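Local coordinates for protein DMATS type aromatic prenyltransferase (Micromonospora olivasterospora, PDB 6ZRY) that probably transfers a dimethylallyl group onto the indole of tryptophan, which it binds within the barrel of an ABBA-type prenyltransferase fold, at residues W132-F137 with E144-L149; R158-V163 with D193-F198; F197-L202 with K211-H216; Q207-L212 with S261-E266. All blocks are in the same frame, centred on the assembly; numbering follows the deposited sequence.

Overall arrangement
Contacts 1, 3 and 4 are antiparallel strand pairs of one curled sheet, while contact 2 brings helix 159-170 against its outer side. Contact 1 joins contact 3 through Lys146 NZ and Asp201 OD1, a salt bridge of 2.6 Å, and through the hydroxyls of Tyr148 and Tyr213; their centres are about 11 Å apart. Contacts 2 and 3 share Phe197 and Phe198, and contacts 3 and 4 share Lys211 and Leu212, with centres about 9 Å and 8 Å apart. Between nearest atoms, bound tryptophan lies about 4 Å from the side chains of both Trp132 and Phe197, whereas that of Leu195 in contact 2 is about 13 Å from it and that of Ser261 in contact 4 about 8 Å.

Contact 1: W132-F137 with E144-L149; sequences WCSLVF and EFKVYL
Six backbone hydrogen bonds hold strands 132-137 and 144-149 together in pairs at Trp132-Tyr148, Ser134-Lys146 and Val136-Glu144. Trp132 N reaches Tyr148 O at 2.7 Å in the carbonyl plane, whereas Tyr148 N lies 38° out of the plane of the Trp132 carbonyl. The straightest bond is Ser134 N to Lys146 O, 2.8 Å with 175° at the hydrogen.

Side chains alternate between two faces. On that of Trp132, Ser134 and Val136, the Tyr148 ring leans diagonally across to the partner strand so that its CE1 lies 3.7 Å from Ser134 CB. Trp132, with CG beside the backbone N (chi1 -73°), meets the Tyr148 side chain through CB alone, and its indole swings away from the hairpin, toward bound tryptophan. Lys146 CG, set beside the backbone N by chi1, lies 4.0 Å from Val136 CG2 in an oblique crossing; the bend at chi2 then turns the rest of the chain, bringing CE close to the same methyl. On the other face, Leu135 and Phe145 run side by side and Leu135 CD2 comes within 3.5 Å of Phe145 CE2, a tight apolar contact.

Second-shell partners fix the polar ends: Lys146 NZ forms a salt bridge with Asp201, Glu144 OE1 pairs with Arg138, and Tyr148 OH hydrogen-bonds to Tyr213 OH. Helices 26-36 and 88-106 cover the face of Cys133, Leu135, Phe145 and Val147, while on the opposite one Ser134 OG hydrogen-bonds to a diethylene glycol molecule, probably from the crystallisation liquor. This is a two-stranded antiparallel beta hairpin of the ABBA barrel, with helices outside and the tryptophan pocket within.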
# COMPACT_ATOMS: atom_id res chain seq x y z
N TRP A 132 6.93 7.22 -0.97
CA TRP A 132 5.48 7.43 -0.81
C TRP A 132 5.18 7.54 0.68
O TRP A 132 6.02 7.20 1.50
CB TRP A 132 4.67 6.31 -1.47
CG TRP A 132 4.64 6.33 -2.97
CD1 TRP A 132 5.14 7.28 -3.81
CD2 TRP A 132 4.10 5.31 -3.81
NE1 TRP A 132 4.91 6.93 -5.11
CE2 TRP A 132 4.31 5.71 -5.14
CE3 TRP A 132 3.48 4.08 -3.56
CZ2 TRP A 132 3.89 4.95 -6.23
CZ3 TRP A 132 3.08 3.32 -4.63
CH2 TRP A 132 3.29 3.74 -5.95
N CYS A 133 3.98 7.99 0.97
CA CYS A 133 3.44 8.29 2.30
C CYS A 133 2.21 7.40 2.50
O CYS A 133 1.46 7.27 1.52
CB CYS A 133 3.00 9.77 2.28
SG CYS A 133 2.19 10.27 3.77
N SER A 134 2.03 6.81 3.69
CA SER A 134 0.74 6.21 4.14
C SER A 134 0.25 6.98 5.38
O SER A 134 1.02 7.12 6.30
CB SER A 134 0.86 4.72 4.39
OG SER A 134 -0.37 4.17 4.74
N LEU A 135 -0.97 7.48 5.33
CA LEU A 135 -1.67 8.18 6.44
C LEU A 135 -2.63 7.17 7.04
O LEU A 135 -3.37 6.56 6.25
CB LEU A 135 -2.42 9.40 5.91
CG LEU A 135 -1.60 10.44 5.15
CD1 LEU A 135 -2.51 11.46 4.50
CD2 LEU A 135 -0.63 11.14 6.06
N VAL A 136 -2.59 6.96 8.35
CA VAL A 136 -3.37 5.88 9.00
C VAL A 136 -4.31 6.50 10.02
O VAL A 136 -3.82 7.13 10.94
CB VAL A 136 -2.44 4.85 9.65
CG1 VAL A 136 -3.23 3.72 10.29
CG2 VAL A 136 -1.42 4.31 8.65
N PHE A 137 -5.61 6.28 9.85
CA PHE A 137 -6.70 6.91 10.65
C PHE A 137 -7.55 5.84 11.36
O PHE A 137 -7.93 4.85 10.74
CB PHE A 137 -7.62 7.74 9.76
CG PHE A 137 -6.93 8.66 8.79
CD1 PHE A 137 -5.94 9.53 9.22
CD2 PHE A 137 -7.29 8.68 7.45
CE1 PHE A 137 -5.33 10.39 8.32
CE2 PHE A 137 -6.69 9.55 6.57
CZ PHE A 137 -5.70 10.40 7.00
N GLU A 144 -1.41 8.26 12.20
CA GLU A 144 -0.04 7.69 12.14
C GLU A 144 0.50 7.91 10.72
O GLU A 144 -0.28 7.88 9.77
CB GLU A 144 -0.01 6.19 12.42
CG GLU A 144 -0.64 5.77 13.72
CD GLU A 144 -0.44 4.29 14.05
OE1 GLU A 144 -0.92 3.87 15.11
OE2 GLU A 144 0.19 3.58 13.25
N PHE A 145 1.80 8.08 10.61
CA PHE A 145 2.48 8.24 9.32
C PHE A 145 3.36 7.02 9.07
O PHE A 145 4.07 6.59 10.00
CB PHE A 145 3.28 9.53 9.33
CG PHE A 145 2.44 10.78 9.54
CD1 PHE A 145 2.14 11.23 10.82
CD2 PHE A 145 1.95 11.50 8.47
CE1 PHE A 145 1.38 12.38 11.01
CE2 PHE A 145 1.18 12.65 8.66
CZ PHE A 145 0.90 13.09 9.94
N LYS A 146 3.35 6.52 7.84
CA LYS A 146 4.29 5.47 7.38
C LYS A 146 4.96 5.96 6.12
O LYS A 146 4.30 6.63 5.32
CB LYS A 146 3.59 4.14 7.10
CG LYS A 146 2.50 3.76 8.07
CD LYS A 146 3.01 3.30 9.39
CE LYS A 146 1.91 2.68 10.25
NZ LYS A 146 2.44 1.54 11.05
N VAL A 147 6.23 5.63 5.97
CA VAL A 147 7.08 6.02 4.82
C VAL A 147 7.40 4.77 4.02
O VAL A 147 7.90 3.78 4.62
CB VAL A 147 8.34 6.72 5.32
CG1 VAL A 147 9.23 7.15 4.17
CG2 VAL A 147 7.98 7.90 6.21
N TYR A 148 7.13 4.82 2.72
CA TYR A 148 7.31 3.75 1.75
C TYR A 148 8.47 4.14 0.84
O TYR A 148 8.28 5.04 -0.01
CB TYR A 148 6.01 3.54 0.98
CG TYR A 148 5.02 2.71 1.73
CD1 TYR A 148 4.44 3.16 2.91
CD2 TYR A 148 4.73 1.43 1.31
CE1 TYR A 148 3.55 2.36 3.63
CE2 TYR A 148 3.86 0.62 2.02
CZ TYR A 148 3.28 1.07 3.18
OH TYR A 148 2.43 0.22 3.85
N LEU A 149 9.64 3.52 1.02
CA LEU A 149 10.84 3.83 0.22
C LEU A 149 10.95 2.80 -0.89
O LEU A 149 10.57 1.62 -0.64
CB LEU A 149 12.08 3.82 1.11
CG LEU A 149 12.07 4.80 2.29
CD1 LEU A 149 13.34 4.65 3.11
CD2 LEU A 149 11.93 6.23 1.82

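Contact 2: R158-V163 with D193-F198; sequences RSPALV and DRLTFF
Leu195 carries the close part of this contact, pushing CD1 against the first turn of helix 159-170. With CG beside the backbone N (chi1 -59°), the methyl settles 3.6 Å from Pro160 CA and 3.7 Å from Ser159 OG, so it meets helix backbone as well as side chains. Val163, one turn further on, closes the other flank: its CG2 stands 4.0 Å from the same Leu195 CD1. The other methyl, CG1, reaches the edge of the Phe198 ring, 4.1 Å from CD2 and near the ring plane; the two side chains lie alongside one another, running in opposing senses. Phe198 is placed there by a CG anti to its backbone N (chi1 -176°).

Beyond Ser159 the fit loosens, and a water takes the place of direct polar contact. It donates to Ser159 OG at 2.8 Å and accepts from Leu195 N at 2.8 Å, bridging helix start and strand. Ser159 OG also hydrogen-bonds to Val156 O, just before the helix. Arg158 and Ala161 lie on the exposed side and add nothing across the interface.

The axes of helix and strand are 9.5 Å apart at closest approach and inclined by 48°. Further along the helix, Ala166, Leu167 and Leu170 continue the cover over Phe198. Val163 also touches Leu212 of strand 209-220, so the helix, on the outer layer of the barrel, covers both 193-201 and its neighbour; Leu195 packs on Leu212 and Leu214 beneath it.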
# COMPACT_ATOMS: atom_id res chain seq x y z
N ARG A 158 20.99 -3.14 -7.55
CA ARG A 158 21.51 -2.67 -6.24
C ARG A 158 20.51 -2.90 -5.11
O ARG A 158 20.90 -2.70 -3.96
CB ARG A 158 21.87 -1.20 -6.33
CG ARG A 158 22.94 -0.91 -7.38
CD ARG A 158 23.46 0.51 -7.31
NE ARG A 158 24.14 0.74 -6.04
CZ ARG A 158 24.58 1.92 -5.61
NH1 ARG A 158 24.43 3.01 -6.36
NH2 ARG A 158 25.18 2.01 -4.44
N SER A 159 19.25 -3.27 -5.41
CA SER A 159 18.16 -3.32 -4.40
C SER A 159 18.46 -4.32 -3.29
O SER A 159 18.27 -3.97 -2.13
CB SER A 159 16.75 -3.50 -5.02
OG SER A 159 16.61 -4.69 -5.78
N PRO A 160 18.95 -5.56 -3.54
CA PRO A 160 19.15 -6.49 -2.44
C PRO A 160 20.19 -5.94 -1.43
O PRO A 160 19.95 -6.07 -0.22
CB PRO A 160 19.53 -7.82 -3.12
CG PRO A 160 19.05 -7.65 -4.55
CD PRO A 160 19.21 -6.18 -4.84
N ALA A 161 21.26 -5.32 -1.92
CA ALA A 161 22.37 -4.78 -1.09
C ALA A 161 21.89 -3.56 -0.32
O ALA A 161 22.24 -3.45 0.84
CB ALA A 161 23.56 -4.44 -1.95
N LEU A 162 21.11 -2.69 -0.97
CA LEU A 162 20.49 -1.51 -0.34
C LEU A 162 19.66 -1.98 0.85
O LEU A 162 19.90 -1.49 1.96
CB LEU A 162 19.63 -0.76 -1.35
CG LEU A 162 19.38 0.72 -1.04
CD1 LEU A 162 18.68 1.42 -2.18
CD2 LEU A 162 18.58 0.91 0.24
N VAL A 163 18.75 -2.94 0.65
CA VAL A 163 17.86 -3.44 1.73
C VAL A 163 18.73 -4.10 2.81
O VAL A 163 18.51 -3.80 4.01
CB VAL A 163 16.78 -4.41 1.20
CG1 VAL A 163 15.92 -4.95 2.33
CG2 VAL A 163 15.91 -3.75 0.13
N ASP A 193 11.18 -12.03 -8.57
CA ASP A 193 10.91 -11.59 -7.17
C ASP A 193 11.59 -10.24 -6.92
O ASP A 193 12.81 -10.19 -6.78
CB ASP A 193 11.34 -12.64 -6.16
CG ASP A 193 10.49 -13.91 -6.18
OD1 ASP A 193 9.33 -13.86 -6.66
OD2 ASP A 193 10.98 -14.92 -5.68
N ARG A 194 10.81 -9.18 -6.86
CA ARG A 194 11.28 -7.78 -6.90
C ARG A 194 11.04 -7.16 -5.53
O ARG A 194 9.96 -7.37 -4.96
CB ARG A 194 10.55 -7.04 -8.02
CG ARG A 194 10.92 -7.52 -9.43
CD ARG A 194 12.08 -6.82 -10.05
NE ARG A 194 11.86 -5.39 -10.21
CZ ARG A 194 11.23 -4.81 -11.22
NH1 ARG A 194 10.75 -5.53 -12.23
NH2 ARG A 194 11.08 -3.49 -11.22
N LEU A 195 12.01 -6.45 -5.01
CA LEU A 195 11.88 -5.69 -3.74
C LEU A 195 11.19 -4.35 -4.03
O LEU A 195 11.80 -3.43 -4.64
CB LEU A 195 13.28 -5.50 -3.13
CG LEU A 195 14.03 -6.80 -2.83
CD1 LEU A 195 15.53 -6.56 -2.72
CD2 LEU A 195 13.50 -7.47 -1.60
N THR A 196 9.94 -4.23 -3.63
CA THR A 196 9.03 -3.19 -4.15
C THR A 196 8.90 -2.04 -3.15
O THR A 196 8.89 -0.89 -3.59
CB THR A 196 7.67 -3.79 -4.51
OG1 THR A 196 7.92 -4.80 -5.49
CG2 THR A 196 6.72 -2.74 -5.05
N PHE A 197 8.71 -2.33 -1.87
CA PHE A 197 8.60 -1.28 -0.84
C PHE A 197 9.42 -1.65 0.38
O PHE A 197 9.39 -2.80 0.80
CB PHE A 197 7.17 -1.06 -0.33
CG PHE A 197 6.15 -0.66 -1.37
CD1 PHE A 197 6.30 0.52 -2.09
CD2 PHE A 197 5.03 -1.43 -1.59
CE1 PHE A 197 5.34 0.91 -3.01
CE2 PHE A 197 4.07 -1.05 -2.52
CZ PHE A 197 4.23 0.12 -3.23
N PHE A 198 10.09 -0.65 0.95
CA PHE A 198 10.72 -0.71 2.28
C PHE A 198 9.97 0.28 3.15
O PHE A 198 10.15 1.48 2.92
CB PHE A 198 12.21 -0.38 2.11
CG PHE A 198 13.04 -0.48 3.36
CD1 PHE A 198 13.03 0.54 4.31
CD2 PHE A 198 13.89 -1.56 3.55
CE1 PHE A 198 13.81 0.45 5.46
CE2 PHE A 198 14.66 -1.65 4.70
CZ PHE A 198 14.62 -0.65 5.65
O HOH W 1 14.19 -5.86 -6.72

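Contact 3: F197-L202 with K211-H216; sequences FFAVDL and KLYLTH
The Phe197 and Tyr213 rings form a T-shaped pair, with planes at 89° and centroids 5.2 Å apart. The Phe197 edge does the touching: CD2 stands 3.6 Å from Tyr213 CG, over one ring face but offset toward its rim. Both side chains hold CG beside their backbone N, and Phe197 CB adds to the grip at 3.6 Å from Tyr213 CD1. On the same face of the sheet, Ala199 CB lies 4.2 Å from Tyr213 CE1. On the reverse face Leu212 CD1 rests 3.4 Å from Phe197 O.

Around this centre the antiparallel backbone is bonded at Ala199-Lys211, where Ala199 N meets Lys211 O at 2.9 Å in the carbonyl plane. At Phe197 the bonds are unequal: Tyr213 N to Phe197 O is 3.0 Å, but the return bond from Phe197 N to Tyr213 O is weak at 3.5 Å, beside a classic beta bulge in which Thr196 and Phe197 both face Tyr213.

An alanine in place of Tyr213 would probably leave the Phe197 edge poorly supported and would lose the hydroxyl bond to Tyr148. Since Phe197 also touches bound tryptophan, this is consistent with Tyr213, together with Tyr148, steadying Phe197 as a pocket wall from the second shell.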
# COMPACT_ATOMS: atom_id res chain seq x y z
N PHE A 197 8.71 -2.33 -1.87
CA PHE A 197 8.60 -1.28 -0.84
C PHE A 197 9.42 -1.65 0.38
O PHE A 197 9.39 -2.80 0.80
CB PHE A 197 7.17 -1.06 -0.33
CG PHE A 197 6.15 -0.66 -1.37
CD1 PHE A 197 6.30 0.52 -2.09
CD2 PHE A 197 5.03 -1.43 -1.59
CE1 PHE A 197 5.34 0.91 -3.01
CE2 PHE A 197 4.07 -1.05 -2.52
CZ PHE A 197 4.23 0.12 -3.23
N PHE A 198 10.09 -0.65 0.95
CA PHE A 198 10.72 -0.71 2.28
C PHE A 198 9.97 0.28 3.15
O PHE A 198 10.15 1.48 2.92
CB PHE A 198 12.21 -0.38 2.11
CG PHE A 198 13.04 -0.48 3.36
CD1 PHE A 198 13.03 0.54 4.31
CD2 PHE A 198 13.89 -1.56 3.55
CE1 PHE A 198 13.81 0.45 5.46
CE2 PHE A 198 14.66 -1.65 4.70
CZ PHE A 198 14.62 -0.65 5.65
N ALA A 199 9.11 -0.20 4.03
CA ALA A 199 8.12 0.62 4.76
C ALA A 199 8.49 0.67 6.23
O ALA A 199 8.77 -0.37 6.79
CB ALA A 199 6.73 0.09 4.54
N VAL A 200 8.56 1.87 6.80
CA VAL A 200 8.83 2.09 8.25
C VAL A 200 7.85 3.13 8.80
O VAL A 200 7.34 3.98 8.01
CB VAL A 200 10.28 2.53 8.48
CG1 VAL A 200 11.27 1.46 8.05
CG2 VAL A 200 10.56 3.85 7.79
N ASP A 201 7.59 3.08 10.10
CA ASP A 201 6.86 4.18 10.77
C ASP A 201 7.73 5.44 10.65
O ASP A 201 9.00 5.32 10.72
CB ASP A 201 6.57 3.86 12.24
CG ASP A 201 5.72 2.62 12.48
OD1 ASP A 201 4.89 2.30 11.63
OD2 ASP A 201 5.90 2.00 13.51
N LEU A 202 7.12 6.60 10.46
CA LEU A 202 7.84 7.89 10.51
C LEU A 202 8.43 8.04 11.91
O LEU A 202 9.61 8.42 12.03
CB LEU A 202 6.84 9.01 10.20
CG LEU A 202 7.42 10.42 10.18
CD1 LEU A 202 8.53 10.54 9.16
CD2 LEU A 202 6.35 11.44 9.91
N LYS A 211 8.55 -3.19 7.25
CA LYS A 211 7.70 -4.03 6.43
C LYS A 211 8.28 -4.02 5.02
O LYS A 211 8.37 -2.94 4.43
CB LYS A 211 6.28 -3.50 6.54
CG LYS A 211 5.20 -4.47 6.26
CD LYS A 211 3.88 -4.00 6.89
CE LYS A 211 2.66 -4.34 6.08
NZ LYS A 211 1.42 -3.90 6.77
N LEU A 212 8.76 -5.18 4.55
CA LEU A 212 9.32 -5.33 3.20
C LEU A 212 8.28 -5.99 2.30
O LEU A 212 7.79 -7.06 2.67
CB LEU A 212 10.60 -6.16 3.26
CG LEU A 212 11.36 -6.30 1.95
CD1 LEU A 212 11.95 -4.98 1.49
CD2 LEU A 212 12.45 -7.35 2.07
N TYR A 213 8.04 -5.41 1.14
CA TYR A 213 7.08 -5.96 0.16
C TYR A 213 7.83 -6.53 -1.03
O TYR A 213 8.71 -5.80 -1.56
CB TYR A 213 6.15 -4.87 -0.33
CG TYR A 213 5.16 -4.30 0.65
CD1 TYR A 213 5.57 -3.58 1.77
CD2 TYR A 213 3.79 -4.34 0.39
CE1 TYR A 213 4.66 -3.00 2.64
CE2 TYR A 213 2.87 -3.76 1.25
CZ TYR A 213 3.31 -3.08 2.38
OH TYR A 213 2.44 -2.46 3.23
N LEU A 214 7.51 -7.75 -1.42
CA LEU A 214 8.09 -8.46 -2.60
C LEU A 214 6.98 -8.62 -3.64
O LEU A 214 5.90 -9.05 -3.24
CB LEU A 214 8.57 -9.85 -2.19
CG LEU A 214 9.96 -9.97 -1.62
CD1 LEU A 214 10.16 -9.07 -0.43
CD2 LEU A 214 10.22 -11.44 -1.21
N THR A 215 7.25 -8.31 -4.88
CA THR A 215 6.33 -8.54 -6.00
C THR A 215 6.77 -9.83 -6.68
O THR A 215 7.96 -9.92 -7.06
CB THR A 215 6.28 -7.35 -6.96
OG1 THR A 215 5.88 -6.19 -6.21
CG2 THR A 215 5.34 -7.58 -8.12
N HIS A 216 5.86 -10.77 -6.79
CA HIS A 216 6.08 -12.11 -7.36
C HIS A 216 5.53 -12.13 -8.79
O HIS A 216 4.33 -12.41 -8.94
CB HIS A 216 5.42 -13.18 -6.48
CG HIS A 216 5.92 -13.20 -5.08
ND1 HIS A 216 7.20 -13.63 -4.76
CD2 HIS A 216 5.32 -12.90 -3.91
CE1 HIS A 216 7.37 -13.56 -3.46
NE2 HIS A 216 6.24 -13.14 -2.91

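Contact 4: Q207-L212 with S261-E266; sequences QARVKL and SYTFTE
Strands 209-212 and 261-265 run antiparallel at 164°, their axes 4.6 Å apart at the closest point. Val210-Phe264 and Leu212-Tyr262 are the hydrogen-bonded pairs, and Phe264 N meets Val210 O at 2.8 Å, nearly along the C=O axis. Between them the chains draw close: the CA atoms of the non-hydrogen-bonded pair Lys211 and Thr263 are only 4.5 Å apart, and Lys211 CA-H points at Tyr262 O.

On the buried face the Phe264 ring reaches diagonally across to Leu212 on the partner strand, its CE2 3.6 Å from Leu212 CB, while Leu212 CD2 sits in the ring plane at its edge. Helices 159-170 and 174-182 cover this face. On the other face Thr263 CG2 lies over one side of the Arg209 guanidinium, 3.7 Å from NH2, and the bend of Arg209 at chi3 turns the group there. A water accepts from Arg209 NE and is hydrogen-bonded to Thr265 OG1, 2.8 Å away.

Past the strand ends Glu266 takes over the pairing. Its OE1 accepts from Ala208 N at 2.6 Å through the anti lone pair, with 165° at the hydrogen, while the backbone bond from Glu266 N to Ala208 O is weak at 3.5 Å. An alanine at Glu266 would remove that carboxylate and would probably leave the 207-208 end held mainly by the weak backbone bond. The chemistry thus divides the contact: apolar on the helix-covered face, water-bridged on the other, with a carboxylate reinforcing weak backbone pairing at one end.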
# COMPACT_ATOMS: atom_id res chain seq x y z
N GLN A 207 11.10 -0.33 19.34
CA GLN A 207 12.07 -1.21 18.66
C GLN A 207 12.01 -0.99 17.14
O GLN A 207 10.98 -0.48 16.63
CB GLN A 207 11.85 -2.67 19.08
CG GLN A 207 10.41 -3.14 18.97
CD GLN A 207 10.22 -4.54 19.48
OE1 GLN A 207 11.18 -5.21 19.89
NE2 GLN A 207 8.98 -5.00 19.45
N ALA A 208 13.09 -1.29 16.45
CA ALA A 208 13.17 -1.18 14.98
C ALA A 208 12.16 -2.17 14.39
O ALA A 208 12.03 -3.32 14.90
CB ALA A 208 14.59 -1.46 14.53
N ARG A 209 11.47 -1.74 13.35
CA ARG A 209 10.45 -2.56 12.65
C ARG A 209 10.38 -2.09 11.20
O ARG A 209 10.39 -0.86 10.98
CB ARG A 209 9.14 -2.42 13.41
CG ARG A 209 7.93 -3.00 12.70
CD ARG A 209 6.71 -2.80 13.59
NE ARG A 209 6.54 -3.99 14.39
CZ ARG A 209 5.49 -4.81 14.33
NH1 ARG A 209 5.46 -5.89 15.10
NH2 ARG A 209 4.48 -4.55 13.52
N VAL A 210 10.42 -3.01 10.27
CA VAL A 210 10.35 -2.73 8.81
C VAL A 210 9.35 -3.69 8.18
O VAL A 210 9.32 -4.89 8.56
CB VAL A 210 11.72 -2.87 8.14
CG1 VAL A 210 11.63 -2.75 6.62
CG2 VAL A 210 12.74 -1.89 8.72
N LYS A 211 8.55 -3.19 7.25
CA LYS A 211 7.70 -4.03 6.43
C LYS A 211 8.28 -4.02 5.02
O LYS A 211 8.37 -2.94 4.43
CB LYS A 211 6.28 -3.50 6.54
CG LYS A 211 5.20 -4.47 6.26
CD LYS A 211 3.88 -4.00 6.89
CE LYS A 211 2.66 -4.34 6.08
NZ LYS A 211 1.42 -3.90 6.77
N LEU A 212 8.76 -5.18 4.55
CA LEU A 212 9.32 -5.33 3.20
C LEU A 212 8.28 -5.99 2.30
O LEU A 212 7.79 -7.06 2.67
CB LEU A 212 10.60 -6.16 3.26
CG LEU A 212 11.36 -6.30 1.95
CD1 LEU A 212 11.95 -4.98 1.49
CD2 LEU A 212 12.45 -7.35 2.07
N SER A 261 4.09 -9.14 1.82
CA SER A 261 4.85 -8.28 2.75
C SER A 261 5.25 -9.07 3.99
O SER A 261 4.52 -9.99 4.39
CB SER A 261 4.14 -7.00 3.07
OG SER A 261 3.07 -7.23 3.95
N TYR A 262 6.43 -8.75 4.48
CA TYR A 262 7.12 -9.40 5.60
C TYR A 262 7.40 -8.36 6.66
O TYR A 262 7.97 -7.33 6.34
CB TYR A 262 8.42 -10.04 5.08
CG TYR A 262 8.17 -11.10 4.04
CD1 TYR A 262 8.01 -10.78 2.69
CD2 TYR A 262 7.96 -12.40 4.44
CE1 TYR A 262 7.71 -11.77 1.75
CE2 TYR A 262 7.69 -13.40 3.52
CZ TYR A 262 7.58 -13.09 2.18
OH TYR A 262 7.29 -14.12 1.31
N THR A 263 7.01 -8.62 7.88
CA THR A 263 7.28 -7.73 9.01
C THR A 263 8.51 -8.24 9.75
O THR A 263 8.46 -9.36 10.26
CB THR A 263 6.06 -7.61 9.93
OG1 THR A 263 4.99 -7.12 9.14
CG2 THR A 263 6.30 -6.65 11.06
N PHE A 264 9.56 -7.43 9.76
CA PHE A 264 10.86 -7.69 10.43
C PHE A 264 10.88 -6.92 11.74
O PHE A 264 10.59 -5.69 11.74
CB PHE A 264 12.04 -7.27 9.56
CG PHE A 264 12.08 -7.90 8.20
CD1 PHE A 264 11.78 -9.25 8.02
CD2 PHE A 264 12.43 -7.16 7.08
CE1 PHE A 264 11.84 -9.84 6.77
CE2 PHE A 264 12.48 -7.76 5.82
CZ PHE A 264 12.18 -9.09 5.67
N THR A 265 11.22 -7.60 12.81
CA THR A 265 11.26 -7.01 14.16
C THR A 265 12.58 -7.39 14.84
O THR A 265 13.18 -8.43 14.48
CB THR A 265 10.01 -7.42 14.93
OG1 THR A 265 9.98 -6.56 16.06
CG2 THR A 265 9.99 -8.89 15.31
N GLU A 266 13.00 -6.55 15.80
CA GLU A 266 14.24 -6.73 16.60
C GLU A 266 14.21 -8.07 17.35
O GLU A 266 13.17 -8.41 17.93
CB GLU A 266 14.35 -5.64 17.63
CG GLU A 266 14.87 -4.34 17.09
CD GLU A 266 15.26 -3.39 18.20
OE1 GLU A 266 14.94 -2.22 18.09
OE2 GLU A 266 15.87 -3.86 19.19
O HOH W 2 7.91 -4.82 16.83